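Local coordinates for protein Asp/Glu-specific dipeptidyl-peptidase (Flavobacterium psychrophilum, PDB 5JXF) that removes dipeptides from the N-terminus of oligopeptides as a serine peptidase, cutting strictly after an acidic residue, aspartate or glutamate, in the P1 position, at residues G39-S44 with R576-A581; G284-T289 with T584-Y589; K288-L293 with S687-D692. One frame throughout, in Å; residues are numbered along the deposited sequence.

Interaction 1 of 3, residues G39-S44 with R576-A581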
loop_
_atom_site.group_PDB
_atom_site.type_symbol
_atom_site.label_atom_id
_atom_site.label_comp_id
_atom_site.label_asym_id
_atom_site.label_seq_id
_atom_site.Cartn_x
_atom_site.Cartn_y
_atom_site.Cartn_z
ATOM N N GLY A 39 16.208 -22.725 6.405
ATOM C CA GLY A 39 17.231 -23.690 6.025
ATOM C C GLY A 39 17.259 -24.125 4.569
ATOM O O GLY A 39 16.219 -24.200 3.922
ATOM N N MET A 40 18.461 -24.410 4.058
ATOM C CA MET A 40 18.640 -24.875 2.689
ATOM C C MET A 40 19.589 -26.074 2.710
ATOM O O MET A 40 20.797 -25.916 2.871
ATOM C CB MET A 40 19.189 -23.766 1.783
ATOM C CG MET A 40 18.452 -22.428 1.875
ATOM S SD MET A 40 19.329 -21.033 1.124
ATOM C CE MET A 40 17.991 -19.819 1.001
ATOM N N TRP A 41 19.033 -27.265 2.522
ATOM C CA TRP A 41 19.732 -28.505 2.858
ATOM C C TRP A 41 20.319 -29.231 1.652
ATOM O O TRP A 41 19.724 -29.279 0.582
ATOM C CB TRP A 41 18.773 -29.432 3.618
ATOM C CG TRP A 41 18.127 -28.702 4.757
ATOM C CD1 TRP A 41 16.890 -28.116 4.762
ATOM C CD2 TRP A 41 18.703 -28.433 6.036
ATOM N NE1 TRP A 41 16.656 -27.515 5.974
ATOM C CE2 TRP A 41 17.754 -27.694 6.775
ATOM C CE3 TRP A 41 19.928 -28.752 6.636
ATOM C CZ2 TRP A 41 17.995 -27.269 8.082
ATOM C CZ3 TRP A 41 20.162 -28.336 7.929
ATOM C CH2 TRP A 41 19.203 -27.602 8.641
ATOM N N ILE A 42 21.504 -29.788 1.844
ATOM C CA ILE A 42 22.131 -30.624 0.837
ATOM C C ILE A 42 21.311 -31.884 0.690
ATOM O O ILE A 42 21.122 -32.610 1.660
ATOM C CB ILE A 42 23.582 -30.959 1.220
ATOM C CG1 ILE A 42 24.350 -29.663 1.446
ATOM C CG2 ILE A 42 24.231 -31.792 0.129
ATOM C CD1 ILE A 42 25.741 -29.858 1.960
ATOM N N PRO A 43 20.817 -32.149 -0.525
ATOM C CA PRO A 43 19.760 -33.140 -0.716
ATOM C C PRO A 43 20.194 -34.568 -0.387
ATOM O O PRO A 43 19.340 -35.427 -0.179
ATOM C CB PRO A 43 19.422 -33.009 -2.207
ATOM C CG PRO A 43 19.977 -31.698 -2.619
ATOM C CD PRO A 43 21.194 -31.503 -1.790
ATOM N N SER A 44 21.495 -34.821 -0.336
ATOM C CA SER A 44 21.982 -36.153 0.013
ATOM C C SER A 44 22.062 -36.341 1.532
ATOM O O SER A 44 22.418 -37.414 2.013
ATOM C CB SER A 44 23.357 -36.403 -0.628
ATOM O OG SER A 44 24.276 -35.386 -0.260
ATOM N N ARG A 576 20.219 -27.027 14.108
ATOM C CA ARG A 576 19.760 -26.919 12.721
ATOM C C ARG A 576 20.650 -26.013 11.870
ATOM O O ARG A 576 20.152 -25.171 11.127
ATOM C CB ARG A 576 18.311 -26.414 12.666
ATOM C CG ARG A 576 17.347 -27.170 13.558
ATOM C CD ARG A 576 15.916 -26.733 13.296
ATOM N NE ARG A 576 15.445 -27.157 11.980
ATOM C CZ ARG A 576 15.224 -26.336 10.958
ATOM N NH1 ARG A 576 15.429 -25.027 11.086
ATOM N NH2 ARG A 576 14.795 -26.827 9.805
ATOM N N ILE A 577 21.965 -26.189 11.967
ATOM C CA ILE A 577 22.863 -25.357 11.178
ATOM C C ILE A 577 22.992 -25.910 9.765
ATOM O O ILE A 577 23.306 -27.079 9.561
ATOM C CB ILE A 577 24.248 -25.222 11.840
ATOM C CG1 ILE A 577 24.194 -24.115 12.896
ATOM C CG2 ILE A 577 25.307 -24.866 10.813
ATOM C CD1 ILE A 577 25.436 -23.984 13.725
ATOM N N PHE A 578 22.703 -25.049 8.797
ATOM C CA PHE A 578 22.781 -25.397 7.391
ATOM C C PHE A 578 23.855 -24.551 6.735
ATOM O O PHE A 578 24.099 -23.436 7.163
ATOM C CB PHE A 578 21.429 -25.188 6.700
ATOM C CG PHE A 578 20.899 -23.784 6.803
ATOM C CD1 PHE A 578 20.193 -23.375 7.925
ATOM C CD2 PHE A 578 21.069 -22.883 5.758
ATOM C CE1 PHE A 578 19.679 -22.081 8.014
ATOM C CE2 PHE A 578 20.555 -21.580 5.836
ATOM C CZ PHE A 578 19.862 -21.183 6.968
ATOM N N PRO A 579 24.508 -25.086 5.695
ATOM C CA PRO A 579 25.536 -24.327 4.980
ATOM C C PRO A 579 24.931 -23.161 4.215
ATOM O O PRO A 579 23.813 -23.284 3.712
ATOM C CB PRO A 579 26.126 -25.365 4.017
ATOM C CG PRO A 579 25.045 -26.338 3.820
ATOM C CD PRO A 579 24.352 -26.440 5.146
ATOM N N ASP A 580 25.667 -22.061 4.118
ATOM C CA ASP A 580 25.221 -20.883 3.377
ATOM C C ASP A 580 24.985 -21.322 1.944
ATOM O O ASP A 580 25.613 -22.263 1.491
ATOM C CB ASP A 580 26.266 -19.755 3.444
ATOM C CG ASP A 580 26.149 -18.881 4.722
ATOM O OD1 ASP A 580 25.023 -18.504 5.125
ATOM O OD2 ASP A 580 27.197 -18.545 5.319
ATOM N N ALA A 581 24.083 -20.668 1.225
ATOM C CA ALA A 581 23.892 -21.008 -0.181
ATOM C C ALA A 581 25.170 -20.686 -0.945
ATOM O O ALA A 581 25.883 -19.741 -0.600
ATOM C CB ALA A 581 22.694 -20.251 -0.773
#
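Phe578 and Trp41 are at the heart of this contact: Gly39 lies over the face of the Phe578 ring, whose edge is turned to Trp41. Two CH-pi contacts come first. Gly39 CA sits almost on the ring normal, 3.5 Å from the centroid of the Phe578 ring. Phe578 makes the second with its own CB, which stands over the six-membered ring of Trp41, 3.6 Å from Trp41 CZ3 and displaced toward the rim. The backbone follows Gly39 over the phenylalanine face, with Met40 N 3.5 Å from Phe578 CD2.

The aromatic pair itself is T-shaped: the edge of Phe578 points at the face of Trp41, with the planes at 63°. Phe578 can do this because its CG is placed between the backbone N and the carbonyl carbon (chi1 58°), which swings the ring under the Gly39-Met40 peptide.

In the fold, residues 576-581 bring the chain out of helix 547-571 and on to strand 586-591, so the contact ties this link between helical and beta parts to the N-terminal loop ahead of helix 49-57. A backbone bond between Trp41 and Val587 continues the attachment onto that strand.

The aliphatic contacts are looser. Met40, extended beyond CG, brings SD to 3.9 Å from Ala581 CB, and Ile42 CD1 meets Pro579 CG at 4.0 Å.

At the far end of the indole, Trp41 CZ2 comes over a face of the Arg576 guanidinium, 3.7 Å from Arg576 NH2, the two planes steeply inclined at 68°. The arginine's polar partners are elsewhere: NE forms a salt bridge with Glu53, and NH1 bonds to the carbonyl oxygens of Gln36 and Gly38, just upstream of Gly39.

Interaction 2 of 3, residues G284-T289 with T584-Y589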
loop_
_atom_site.group_PDB
_atom_site.type_symbol
_atom_site.label_atom_id
_atom_site.label_comp_id
_atom_site.label_asym_id
_atom_site.label_seq_id
_atom_site.Cartn_x
_atom_site.Cartn_y
_atom_site.Cartn_z
ATOM N N GLY A 284 16.251 -26.307 -5.466
ATOM C CA GLY A 284 16.805 -25.380 -6.427
ATOM C C GLY A 284 18.253 -25.050 -6.187
ATOM O O GLY A 284 18.953 -25.741 -5.434
ATOM N N TYR A 285 18.707 -23.989 -6.844
ATOM C CA TYR A 285 20.107 -23.595 -6.761
ATOM C C TYR A 285 20.289 -22.166 -6.208
ATOM O O TYR A 285 20.737 -21.260 -6.919
ATOM C CB TYR A 285 20.763 -23.731 -8.136
ATOM C CG TYR A 285 20.666 -25.136 -8.709
ATOM C CD1 TYR A 285 19.489 -25.573 -9.323
ATOM C CD2 TYR A 285 21.754 -26.015 -8.661
ATOM C CE1 TYR A 285 19.383 -26.851 -9.829
ATOM C CE2 TYR A 285 21.649 -27.318 -9.183
ATOM C CZ TYR A 285 20.470 -27.714 -9.761
ATOM O OH TYR A 285 20.325 -28.962 -10.289
ATOM N N PRO A 286 19.972 -21.978 -4.921
ATOM C CA PRO A 286 20.145 -20.669 -4.281
ATOM C C PRO A 286 21.593 -20.201 -4.379
ATOM O O PRO A 286 22.530 -20.948 -4.064
ATOM C CB PRO A 286 19.743 -20.928 -2.827
ATOM C CG PRO A 286 19.994 -22.382 -2.611
ATOM C CD PRO A 286 19.634 -23.027 -3.944
ATOM N N GLY A 287 21.755 -18.972 -4.856
ATOM C CA GLY A 287 23.059 -18.401 -5.123
ATOM C C GLY A 287 23.896 -18.106 -3.894
ATOM O O GLY A 287 24.984 -18.668 -3.717
ATOM N N LYS A 288 23.405 -17.223 -3.032
ATOM C CA LYS A 288 24.214 -16.790 -1.905
ATOM C C LYS A 288 23.387 -16.498 -0.659
ATOM O O LYS A 288 22.271 -16.003 -0.737
ATOM C CB LYS A 288 25.047 -15.560 -2.296
ATOM C CG LYS A 288 26.129 -15.221 -1.275
ATOM C CD LYS A 288 27.103 -14.161 -1.772
ATOM C CE LYS A 288 26.396 -12.851 -2.074
ATOM N NZ LYS A 288 27.355 -11.785 -2.497
ATOM N N THR A 289 23.956 -16.837 0.491
ATOM C CA THR A 289 23.343 -16.583 1.783
ATOM C C THR A 289 24.446 -16.348 2.813
ATOM O O THR A 289 25.552 -16.858 2.649
ATOM C CB THR A 289 22.393 -17.750 2.147
ATOM O OG1 THR A 289 21.026 -17.340 1.926
ATOM C CG2 THR A 289 22.578 -18.238 3.543
ATOM N N THR A 584 24.636 -24.229 -5.272
ATOM C CA THR A 584 24.496 -25.680 -5.433
ATOM C C THR A 584 23.081 -26.168 -5.089
ATOM O O THR A 584 22.316 -25.476 -4.422
ATOM C CB THR A 584 25.496 -26.435 -4.574
ATOM O OG1 THR A 584 25.243 -26.181 -3.189
ATOM C CG2 THR A 584 26.939 -26.017 -4.939
ATOM N N LEU A 585 22.755 -27.367 -5.555
ATOM C CA LEU A 585 21.428 -27.949 -5.394
ATOM C C LEU A 585 21.050 -28.111 -3.926
ATOM O O LEU A 585 21.767 -28.746 -3.169
ATOM C CB LEU A 585 21.371 -29.304 -6.107
ATOM C CG LEU A 585 20.053 -30.073 -6.115
ATOM C CD1 LEU A 585 19.008 -29.275 -6.801
ATOM C CD2 LEU A 585 20.261 -31.427 -6.823
ATOM N N ARG A 586 19.932 -27.516 -3.518
ATOM C CA ARG A 586 19.496 -27.607 -2.122
ATOM C C ARG A 586 18.018 -27.893 -2.072
ATOM O O ARG A 586 17.295 -27.629 -3.007
ATOM C CB ARG A 586 19.743 -26.324 -1.307
ATOM C CG ARG A 586 21.109 -25.764 -1.260
ATOM C CD ARG A 586 22.108 -26.676 -0.567
ATOM N NE ARG A 586 23.423 -26.056 -0.602
ATOM C CZ ARG A 586 23.846 -25.182 0.301
ATOM N NH1 ARG A 586 23.067 -24.860 1.330
ATOM N NH2 ARG A 586 25.058 -24.650 0.195
ATOM N N VAL A 587 17.588 -28.431 -0.950
ATOM C CA VAL A 587 16.190 -28.644 -0.712
ATOM C C VAL A 587 15.777 -27.773 0.473
ATOM O O VAL A 587 16.542 -27.613 1.421
ATOM C CB VAL A 587 15.904 -30.124 -0.429
ATOM C CG1 VAL A 587 14.466 -30.322 0.028
ATOM C CG2 VAL A 587 16.197 -30.943 -1.670
ATOM N N THR A 588 14.580 -27.199 0.394
ATOM C CA THR A 588 13.954 -26.550 1.539
ATOM C C THR A 588 12.474 -26.938 1.523
ATOM O O THR A 588 11.919 -27.246 0.467
ATOM C CB THR A 588 14.132 -25.010 1.491
ATOM O OG1 THR A 588 13.514 -24.403 2.636
ATOM C CG2 THR A 588 13.527 -24.426 0.230
ATOM N N TYR A 589 11.842 -26.948 2.692
ATOM C CA TYR A 589 10.451 -27.363 2.794
ATOM C C TYR A 589 9.692 -26.493 3.782
ATOM O O TYR A 589 10.289 -25.742 4.551
ATOM C CB TYR A 589 10.347 -28.811 3.243
ATOM C CG TYR A 589 11.271 -29.096 4.392
ATOM C CD1 TYR A 589 12.570 -29.522 4.152
ATOM C CD2 TYR A 589 10.865 -28.925 5.712
ATOM C CE1 TYR A 589 13.440 -29.755 5.176
ATOM C CE2 TYR A 589 11.747 -29.174 6.762
ATOM C CZ TYR A 589 13.035 -29.602 6.467
ATOM O OH TYR A 589 13.957 -29.874 7.438
#
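Gly284 O is approached by two donors from the other segment: the backbone N of Arg586 at 2.8 Å, and the CA-H of Leu585, its CA 3.3 Å from Gly284 O. Arg586 O in return accepts Gly284 N at 3.0 Å, which makes Gly284 and Arg586 a hydrogen-bonded antiparallel pair where strand 279-284 ends and strand 586-591 begins. The latter is an outermost strand of the eight-stranded sheet within this chain.

Beyond this pair, side chains take over. The Tyr285 ring lies against Leu585, whose CD1 stands over its face, 3.7 Å from Tyr285 CZ; the phenol oxygen bonds to Val78 O. Leu585 CG is anti to the backbone N (chi1 -178°), which together with chi2 helps bring CD1 over the ring. Pro286 CG packs on Arg586 CG at 3.8 Å, the proline crossing the arginine chain at about a right angle.

Arg586 bends at chi2 (-65°) and turns its NE back to Thr584 OG1, 3.2 Å away at the guanidinium edge and in its plane; Thr584 OG1 is itself hydrogen-bonded to Asn582 OD1. NH2 goes to Asp580 O and Asn582 OD1, NH1 to Met40 O and Pro579 O. These five partners of a buried guanidinium are all neutral oxygens, so its positive charge is probably spread over backbone and side-chain dipoles, and its rotation is fixed from several directions.

Interaction 3 of 3, residues K288-L293 with S687-D692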
loop_
_atom_site.group_PDB
_atom_site.type_symbol
_atom_site.label_atom_id
_atom_site.label_comp_id
_atom_site.label_asym_id
_atom_site.label_seq_id
_atom_site.Cartn_x
_atom_site.Cartn_y
_atom_site.Cartn_z
ATOM N N LYS A 288 23.405 -17.223 -3.032
ATOM C CA LYS A 288 24.214 -16.790 -1.905
ATOM C C LYS A 288 23.387 -16.498 -0.659
ATOM O O LYS A 288 22.271 -16.003 -0.737
ATOM C CB LYS A 288 25.047 -15.560 -2.296
ATOM C CG LYS A 288 26.129 -15.221 -1.275
ATOM C CD LYS A 288 27.103 -14.161 -1.772
ATOM C CE LYS A 288 26.396 -12.851 -2.074
ATOM N NZ LYS A 288 27.355 -11.785 -2.497
ATOM N N THR A 289 23.956 -16.837 0.491
ATOM C CA THR A 289 23.343 -16.583 1.783
ATOM C C THR A 289 24.446 -16.348 2.813
ATOM O O THR A 289 25.552 -16.858 2.649
ATOM C CB THR A 289 22.393 -17.750 2.147
ATOM O OG1 THR A 289 21.026 -17.340 1.926
ATOM C CG2 THR A 289 22.578 -18.238 3.543
ATOM N N GLN A 290 24.171 -15.520 3.826
ATOM C CA GLN A 290 25.148 -15.218 4.873
ATOM C C GLN A 290 24.483 -15.178 6.240
ATOM O O GLN A 290 24.390 -14.121 6.838
ATOM C CB GLN A 290 25.830 -13.872 4.613
ATOM C CG GLN A 290 26.487 -13.760 3.258
ATOM C CD GLN A 290 27.227 -12.456 3.070
ATOM O OE1 GLN A 290 28.459 -12.416 3.121
ATOM N NE2 GLN A 290 26.485 -11.386 2.816
ATOM N N GLU A 291 24.009 -16.318 6.732
ATOM C CA GLU A 291 23.221 -16.324 7.961
ATOM C C GLU A 291 24.079 -16.168 9.204
ATOM O O GLU A 291 23.561 -15.930 10.299
ATOM C CB GLU A 291 22.404 -17.614 8.084
ATOM C CG GLU A 291 21.432 -17.896 6.937
ATOM C CD GLU A 291 20.396 -16.805 6.738
ATOM O OE1 GLU A 291 20.120 -16.034 7.683
ATOM O OE2 GLU A 291 19.864 -16.719 5.616
ATOM N N TYR A 292 25.390 -16.305 9.043
ATOM C CA TYR A 292 26.256 -16.427 10.203
ATOM C C TYR A 292 27.241 -15.273 10.362
ATOM O O TYR A 292 28.322 -15.443 10.924
ATOM C CB TYR A 292 26.991 -17.754 10.119
ATOM C CG TYR A 292 26.037 -18.892 9.869
ATOM C CD1 TYR A 292 25.192 -19.338 10.874
ATOM C CD2 TYR A 292 25.953 -19.501 8.616
ATOM C CE1 TYR A 292 24.309 -20.372 10.652
ATOM C CE2 TYR A 292 25.065 -20.533 8.384
ATOM C CZ TYR A 292 24.245 -20.961 9.406
ATOM O OH TYR A 292 23.358 -21.987 9.194
ATOM N N LEU A 293 26.857 -14.102 9.872
ATOM C CA LEU A 293 27.721 -12.935 9.932
ATOM C C LEU A 293 27.824 -12.404 11.354
ATOM O O LEU A 293 26.964 -12.667 12.189
ATOM C CB LEU A 293 27.206 -11.842 8.997
ATOM C CG LEU A 293 27.454 -12.070 7.506
ATOM C CD1 LEU A 293 26.866 -10.941 6.681
ATOM C CD2 LEU A 293 28.936 -12.236 7.229
ATOM N N SER A 687 16.093 -12.012 4.241
ATOM C CA SER A 687 16.294 -13.393 4.703
ATOM C C SER A 687 17.654 -14.034 4.399
ATOM O O SER A 687 17.934 -15.097 4.924
ATOM C CB SER A 687 15.192 -14.282 4.158
ATOM O OG SER A 687 15.097 -14.179 2.750
ATOM N N ASP A 688 18.491 -13.397 3.580
ATOM C CA ASP A 688 19.865 -13.878 3.344
ATOM C C ASP A 688 20.773 -13.599 4.533
ATOM O O ASP A 688 21.858 -14.177 4.656
ATOM C CB ASP A 688 20.499 -13.207 2.127
ATOM C CG ASP A 688 19.844 -13.586 0.823
ATOM O OD1 ASP A 688 18.863 -14.366 0.825
ATOM O OD2 ASP A 688 20.315 -13.064 -0.210
ATOM N N ILE A 689 20.347 -12.662 5.374
ATOM C CA ILE A 689 21.158 -12.159 6.486
ATOM C C ILE A 689 20.510 -12.550 7.816
ATOM O O ILE A 689 21.190 -12.891 8.779
ATOM C CB ILE A 689 21.314 -10.620 6.397
ATOM C CG1 ILE A 689 21.955 -10.232 5.060
ATOM C CG2 ILE A 689 22.086 -10.058 7.597
ATOM C CD1 ILE A 689 23.333 -10.826 4.847
ATOM N N HIS A 690 19.179 -12.506 7.844
ATOM C CA HIS A 690 18.413 -12.887 9.028
ATOM C C HIS A 690 17.082 -13.483 8.605
ATOM O O HIS A 690 16.297 -12.826 7.920
ATOM C CB HIS A 690 18.186 -11.679 9.943
ATOM C CG HIS A 690 17.348 -11.976 11.151
ATOM N ND1 HIS A 690 16.206 -11.267 11.455
ATOM C CD2 HIS A 690 17.497 -12.890 12.140
ATOM C CE1 HIS A 690 15.682 -11.737 12.574
ATOM N NE2 HIS A 690 16.449 -12.718 13.013
ATOM N N TYR A 691 16.833 -14.728 9.003
ATOM C CA TYR A 691 15.576 -15.395 8.687
ATOM C C TYR A 691 14.607 -15.300 9.875
ATOM O O TYR A 691 14.934 -15.716 10.978
ATOM C CB TYR A 691 15.827 -16.863 8.305
ATOM C CG TYR A 691 14.580 -17.621 7.880
ATOM C CD1 TYR A 691 14.179 -17.650 6.552
ATOM C CD2 TYR A 691 13.803 -18.300 8.808
ATOM C CE1 TYR A 691 13.048 -18.338 6.165
ATOM C CE2 TYR A 691 12.668 -18.985 8.424
ATOM C CZ TYR A 691 12.301 -19.002 7.110
ATOM O OH TYR A 691 11.167 -19.680 6.740
ATOM N N ASP A 692 13.426 -14.734 9.645
ATOM C CA ASP A 692 12.371 -14.677 10.665
ATOM C C ASP A 692 11.180 -15.435 10.101
ATOM O O ASP A 692 10.608 -15.031 9.091
ATOM C CB ASP A 692 12.015 -13.224 11.009
ATOM C CG ASP A 692 10.874 -13.089 12.051
ATOM O OD1 ASP A 692 10.053 -14.011 12.249
ATOM O OD2 ASP A 692 10.793 -12.010 12.669
#
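Glu291 reaches across to the backbone of Ser687, Asp688 and Ile689. Its CB lies over the centre of the neighbouring Tyr292 ring, and CG passes beside Phe578. A bend at chi2 (-59°) then turns the carboxylate into the opposing loop, with Glu291 CD 3.5 Å from Ser687 O. At the tip, Glu291 OE2 comes 2.6 Å from Ser687 O and 3.4 Å from Asp688 O, while Glu291 OE1 lies 3.5 Å from Ile689 O. An acid among so many carbonyl oxygens would be expected to have a raised pKa. Ser687 O accepts a hydrogen bond from His656 NE2.

Next to it, Gln290 N donates to Asp688 O at 2.8 Å, in the carbonyl plane, joining the two loops backbone to backbone. Ile689 covers the other end: its CD1 touches Gln290 NE2 at 3.8 Å and Leu293 CD1 at 4.0 Å, and its side chain continues onto helices 295-325 and 328-357. The carboxylate of Asp688 is held outside the pair, by Thr658 and by a salt bridge to Lys347.

The loop gripped here joins strands 673-680 and 698-702, and Ser687 OG bonds to Arg680 NH1. Since Arg680 is thought to recognise the acidic P1 side chain, the arrangement is consistent with a second shell behind the S1 pocket of a serine peptidase with a chymotrypsin-type fold.

Overall arrangement
All three contacts crowd one region: the centres of interactions 1 and 2 are about 8 Å apart, and that of interaction 3 is about 12 and 13 Å from theirs. Along the chain the order is 39-44, 284-289 running into 288-293, then 576-581, 584-589 and 687-692, so interaction 1 interleaves with both others, while interactions 2 and 3 share Lys288 and Thr289. Interaction 2 sits on the eight-stranded sheet where strands 279-284 and 586-591 pair. Asp580 OD1 accepts Glu291 N and Phe578 O meets Tyr292 OH, linking interactions 1 and 3. The mainly helical part of the chain between residues 293 and 576 starts and ends next to these contacts, near the bound aspartate.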